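Local coordinates for MmeI (Methylophilus methylotrophus, PDB 5HR4), which works as a Type IIL restriction-modification enzyme, probably transferring a methyl group from S-adenosyl-L-methionine to N6 of adenine in DNA, at residues N405-E416 and S452-A461. Sequence-based numbering, arbitrary orientation.
Sequences NVDQFFGIEIEE and STPHILNANA. With SFG (sinefungin), chain H.
Phe410 and His455 run side by side from neighbouring parallel strands, their rings nearly parallel (16°) but slid apart, so that ND1 of His455 sits over one face of the Phe410 ring, near CE2. Centroids are 4.5 Å apart, and the imidazole edge at CE1 looks toward Asp407 O. On the other side of the sheet Ile456 folds its CD1 back over Gly411, 3.6 Å from Gly411 N. Between the two layers the backbones of Phe409, Gly411 and Glu413 trade hydrogen bonds with His455, Leu457 and Ala459.

At the start of the pair, the Asn405 amide lies against Ser452, its CG 3.4 Å from Ser452 OG, while its OD1 takes the N-H of Val406. With the amide cut back to an alanine, Val406 N is likely to lose that acceptor and a gap to open beside Ser452. Next to it, CG2 of Val406 packs on CD of Pro454.

At the far end, Asn458 has CG anti to its own N (chi1 175°), which brings ND2 to Glu413 O at 2.8 Å, on a lone pair in the carbonyl plane; a weak second bond reaches Ile414 O. Glu413 O thus accepts from both ND2 and Ala459 N. The Glu413 carboxylate turns to sinefungin instead: OE2 takes ribose O2' at 2.7 Å and OE1 takes O3' at 3.0 Å, while Glu415 N meets OE2 from above the carboxylate plane. Ile414 CG2 packs on the adenine at C4, and Ala461 N gives N1 a bond of 3.0 Å. Asn460 OD1, also bonded to Leu462 N, accepts weakly from N6.

Helix 416-440 joins the strands in a beta-alpha-beta crossover at the sheet edge, and an acidic residue gripping the ribose hydroxyls at a strand end is characteristic of the cofactor pocket in Rossmann-like methyltransferases.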
# COMPACT_ATOMS: atom_id res chain seq x y z
N ASN A 405 -17.24 10.79 -22.33
CA ASN A 405 -18.25 10.95 -21.29
C ASN A 405 -18.07 9.88 -20.23
O ASN A 405 -17.39 8.87 -20.42
CB ASN A 405 -19.67 10.90 -21.88
CG ASN A 405 -20.62 11.88 -21.20
OD1 ASN A 405 -20.45 12.24 -20.02
ND2 ASN A 405 -21.63 12.31 -21.94
N VAL A 406 -18.73 10.11 -19.09
CA VAL A 406 -18.59 9.26 -17.91
C VAL A 406 -19.06 7.83 -18.16
O VAL A 406 -18.61 6.92 -17.47
CB VAL A 406 -19.34 9.90 -16.73
CG1 VAL A 406 -18.74 11.25 -16.42
CG2 VAL A 406 -20.82 10.07 -17.08
N ASP A 407 -19.92 7.60 -19.13
CA ASP A 407 -20.30 6.19 -19.35
C ASP A 407 -19.15 5.33 -19.79
O ASP A 407 -19.35 4.18 -20.14
CB ASP A 407 -21.46 6.07 -20.36
CG ASP A 407 -21.20 6.82 -21.67
OD1 ASP A 407 -20.03 7.03 -22.06
OD2 ASP A 407 -22.19 7.17 -22.35
N GLN A 408 -17.92 5.81 -19.82
CA GLN A 408 -16.77 4.98 -20.17
C GLN A 408 -16.03 4.47 -18.93
O GLN A 408 -15.03 3.77 -19.08
CB GLN A 408 -15.82 5.77 -21.07
CG GLN A 408 -16.53 6.42 -22.24
CD GLN A 408 -15.66 7.38 -23.05
OE1 GLN A 408 -16.09 8.48 -23.39
NE2 GLN A 408 -14.43 6.97 -23.36
N PHE A 409 -16.53 4.75 -17.73
CA PHE A 409 -15.80 4.43 -16.52
C PHE A 409 -16.61 3.50 -15.61
O PHE A 409 -17.81 3.70 -15.41
CB PHE A 409 -15.39 5.72 -15.82
CG PHE A 409 -14.44 6.54 -16.65
CD1 PHE A 409 -14.92 7.39 -17.63
CD2 PHE A 409 -13.07 6.40 -16.48
CE1 PHE A 409 -14.02 8.15 -18.43
CE2 PHE A 409 -12.18 7.14 -17.26
CZ PHE A 409 -12.66 8.01 -18.24
N PHE A 410 -15.91 2.50 -15.08
CA PHE A 410 -16.49 1.34 -14.41
C PHE A 410 -15.69 1.08 -13.15
O PHE A 410 -14.46 1.16 -13.17
CB PHE A 410 -16.44 0.10 -15.32
CG PHE A 410 -17.26 0.21 -16.59
CD1 PHE A 410 -16.73 0.82 -17.73
CD2 PHE A 410 -18.55 -0.31 -16.66
CE1 PHE A 410 -17.49 0.91 -18.92
CE2 PHE A 410 -19.31 -0.21 -17.83
CZ PHE A 410 -18.78 0.41 -18.95
N GLY A 411 -16.36 0.75 -12.04
CA GLY A 411 -15.65 0.55 -10.79
C GLY A 411 -16.43 -0.31 -9.81
O GLY A 411 -17.66 -0.32 -9.81
N ILE A 412 -15.68 -1.01 -8.95
CA ILE A 412 -16.23 -1.80 -7.85
C ILE A 412 -15.69 -1.25 -6.52
O ILE A 412 -14.49 -1.02 -6.38
CB ILE A 412 -15.88 -3.29 -7.99
CG1 ILE A 412 -16.29 -3.86 -9.35
CG2 ILE A 412 -16.55 -4.07 -6.90
CD1 ILE A 412 -15.61 -5.20 -9.70
N GLU A 413 -16.58 -1.08 -5.54
CA GLU A 413 -16.21 -0.47 -4.26
C GLU A 413 -17.13 -1.00 -3.16
O GLU A 413 -18.36 -1.00 -3.30
CB GLU A 413 -16.28 1.06 -4.39
CG GLU A 413 -16.30 1.87 -3.10
CD GLU A 413 -15.11 1.59 -2.16
OE1 GLU A 413 -13.97 1.43 -2.66
OE2 GLU A 413 -15.31 1.53 -0.92
N ILE A 414 -16.55 -1.46 -2.05
CA ILE A 414 -17.33 -2.21 -1.08
C ILE A 414 -18.07 -1.30 -0.10
O ILE A 414 -19.11 -1.69 0.43
CB ILE A 414 -16.44 -3.22 -0.34
CG1 ILE A 414 -17.27 -4.30 0.38
CG2 ILE A 414 -15.53 -2.52 0.67
CD1 ILE A 414 -16.42 -5.48 0.88
N GLU A 415 -17.57 -0.10 0.16
CA GLU A 415 -18.27 0.85 1.02
C GLU A 415 -19.14 1.76 0.18
O GLU A 415 -18.71 2.25 -0.87
CB GLU A 415 -17.27 1.68 1.84
CG GLU A 415 -16.50 0.91 2.90
CD GLU A 415 -17.38 0.36 4.06
OE1 GLU A 415 -18.05 1.16 4.77
OE2 GLU A 415 -17.39 -0.88 4.26
N GLU A 416 -20.38 1.99 0.62
CA GLU A 416 -21.28 2.73 -0.25
C GLU A 416 -20.86 4.19 -0.38
O GLU A 416 -21.04 4.79 -1.45
CB GLU A 416 -22.73 2.64 0.23
CG GLU A 416 -23.62 3.72 -0.37
CD GLU A 416 -25.07 3.32 -0.47
OE1 GLU A 416 -25.47 2.36 0.24
OE2 GLU A 416 -25.81 3.95 -1.25
N SER A 452 -25.79 10.99 -18.75
CA SER A 452 -24.77 9.96 -18.83
C SER A 452 -24.42 9.53 -17.41
O SER A 452 -24.38 10.36 -16.49
CB SER A 452 -23.53 10.49 -19.55
OG SER A 452 -22.89 9.49 -20.34
N THR A 453 -24.22 8.23 -17.21
CA THR A 453 -23.90 7.84 -15.86
C THR A 453 -22.74 6.84 -15.83
O THR A 453 -22.67 5.92 -16.67
CB THR A 453 -25.12 7.25 -15.12
OG1 THR A 453 -25.37 5.91 -15.55
CG2 THR A 453 -26.38 8.11 -15.36
N PRO A 454 -21.81 7.03 -14.89
CA PRO A 454 -20.78 6.01 -14.64
C PRO A 454 -21.40 4.69 -14.24
O PRO A 454 -22.61 4.57 -14.00
CB PRO A 454 -19.96 6.58 -13.48
CG PRO A 454 -20.36 8.00 -13.36
CD PRO A 454 -21.67 8.21 -14.03
N HIS A 455 -20.54 3.68 -14.14
CA HIS A 455 -20.95 2.33 -13.79
C HIS A 455 -20.13 1.87 -12.59
O HIS A 455 -19.29 0.96 -12.70
CB HIS A 455 -20.79 1.40 -14.99
CG HIS A 455 -21.57 1.85 -16.20
ND1 HIS A 455 -20.97 2.43 -17.30
CD2 HIS A 455 -22.90 1.81 -16.47
CE1 HIS A 455 -21.90 2.73 -18.20
NE2 HIS A 455 -23.08 2.36 -17.72
N ILE A 456 -20.35 2.53 -11.46
CA ILE A 456 -19.76 2.15 -10.18
C ILE A 456 -20.72 1.20 -9.47
O ILE A 456 -21.88 1.55 -9.20
CB ILE A 456 -19.49 3.38 -9.31
CG1 ILE A 456 -18.72 4.43 -10.12
CG2 ILE A 456 -18.73 2.98 -8.04
CD1 ILE A 456 -17.40 3.95 -10.64
N LEU A 457 -20.24 0.01 -9.16
CA LEU A 457 -21.01 -0.95 -8.39
C LEU A 457 -20.53 -0.99 -6.93
O LEU A 457 -19.33 -0.96 -6.66
CB LEU A 457 -20.90 -2.33 -9.02
CG LEU A 457 -21.70 -3.41 -8.30
CD1 LEU A 457 -23.16 -3.04 -8.34
CD2 LEU A 457 -21.43 -4.76 -8.93
N ASN A 458 -21.48 -1.04 -6.00
CA ASN A 458 -21.17 -1.22 -4.58
C ASN A 458 -21.27 -2.71 -4.31
O ASN A 458 -22.36 -3.25 -4.15
CB ASN A 458 -22.12 -0.42 -3.70
CG ASN A 458 -21.91 -0.67 -2.20
OD1 ASN A 458 -22.81 -0.47 -1.39
ND2 ASN A 458 -20.70 -1.11 -1.83
N ALA A 459 -20.12 -3.38 -4.23
CA ALA A 459 -20.09 -4.82 -4.08
C ALA A 459 -18.69 -5.20 -3.63
O ALA A 459 -17.86 -4.33 -3.34
CB ALA A 459 -20.49 -5.52 -5.37
N ASN A 460 -18.41 -6.49 -3.58
CA ASN A 460 -17.15 -7.03 -3.07
C ASN A 460 -16.42 -7.67 -4.23
O ASN A 460 -16.71 -8.82 -4.60
CB ASN A 460 -17.40 -8.02 -1.93
CG ASN A 460 -16.12 -8.55 -1.34
OD1 ASN A 460 -15.22 -9.01 -2.05
ND2 ASN A 460 -16.00 -8.47 -0.03
N ALA A 461 -15.43 -6.95 -4.77
CA ALA A 461 -14.81 -7.32 -6.03
C ALA A 461 -14.20 -8.72 -6.03
O ALA A 461 -13.89 -9.25 -7.10
CB ALA A 461 -13.72 -6.32 -6.38
N SFG H . -7.91 4.39 -5.25
CA SFG H . -8.91 4.92 -4.34
C SFG H . -8.73 6.42 -4.31
O SFG H . -7.82 6.93 -5.00
OXT SFG H . -9.48 7.16 -3.62
CB SFG H . -8.71 4.33 -2.95
CG SFG H . -8.73 2.82 -3.07
CD SFG H . -8.27 2.29 -1.73
NE SFG H . -6.82 2.35 -1.73
C5' SFG H . -8.77 0.86 -1.48
C4' SFG H . -10.32 0.68 -1.59
O4' SFG H . -10.59 -0.58 -1.72
C3' SFG H . -11.10 1.10 -0.33
O3' SFG H . -11.85 2.18 -0.66
C2' SFG H . -11.97 -0.12 0.07
O2' SFG H . -13.35 0.28 0.45
C1' SFG H . -12.02 -0.83 -1.02
N9 SFG H . -12.07 -2.24 -0.78
C8 SFG H . -11.44 -2.94 0.16
N7 SFG H . -11.72 -4.23 -0.02
C5 SFG H . -12.53 -4.33 -1.08
C6 SFG H . -13.12 -5.42 -1.67
N6 SFG H . -13.07 -6.83 -1.38
N1 SFG H . -13.90 -5.28 -2.73
C2 SFG H . -14.11 -4.03 -3.23
N3 SFG H . -13.53 -2.95 -2.64
C4 SFG H . -12.74 -3.10 -1.56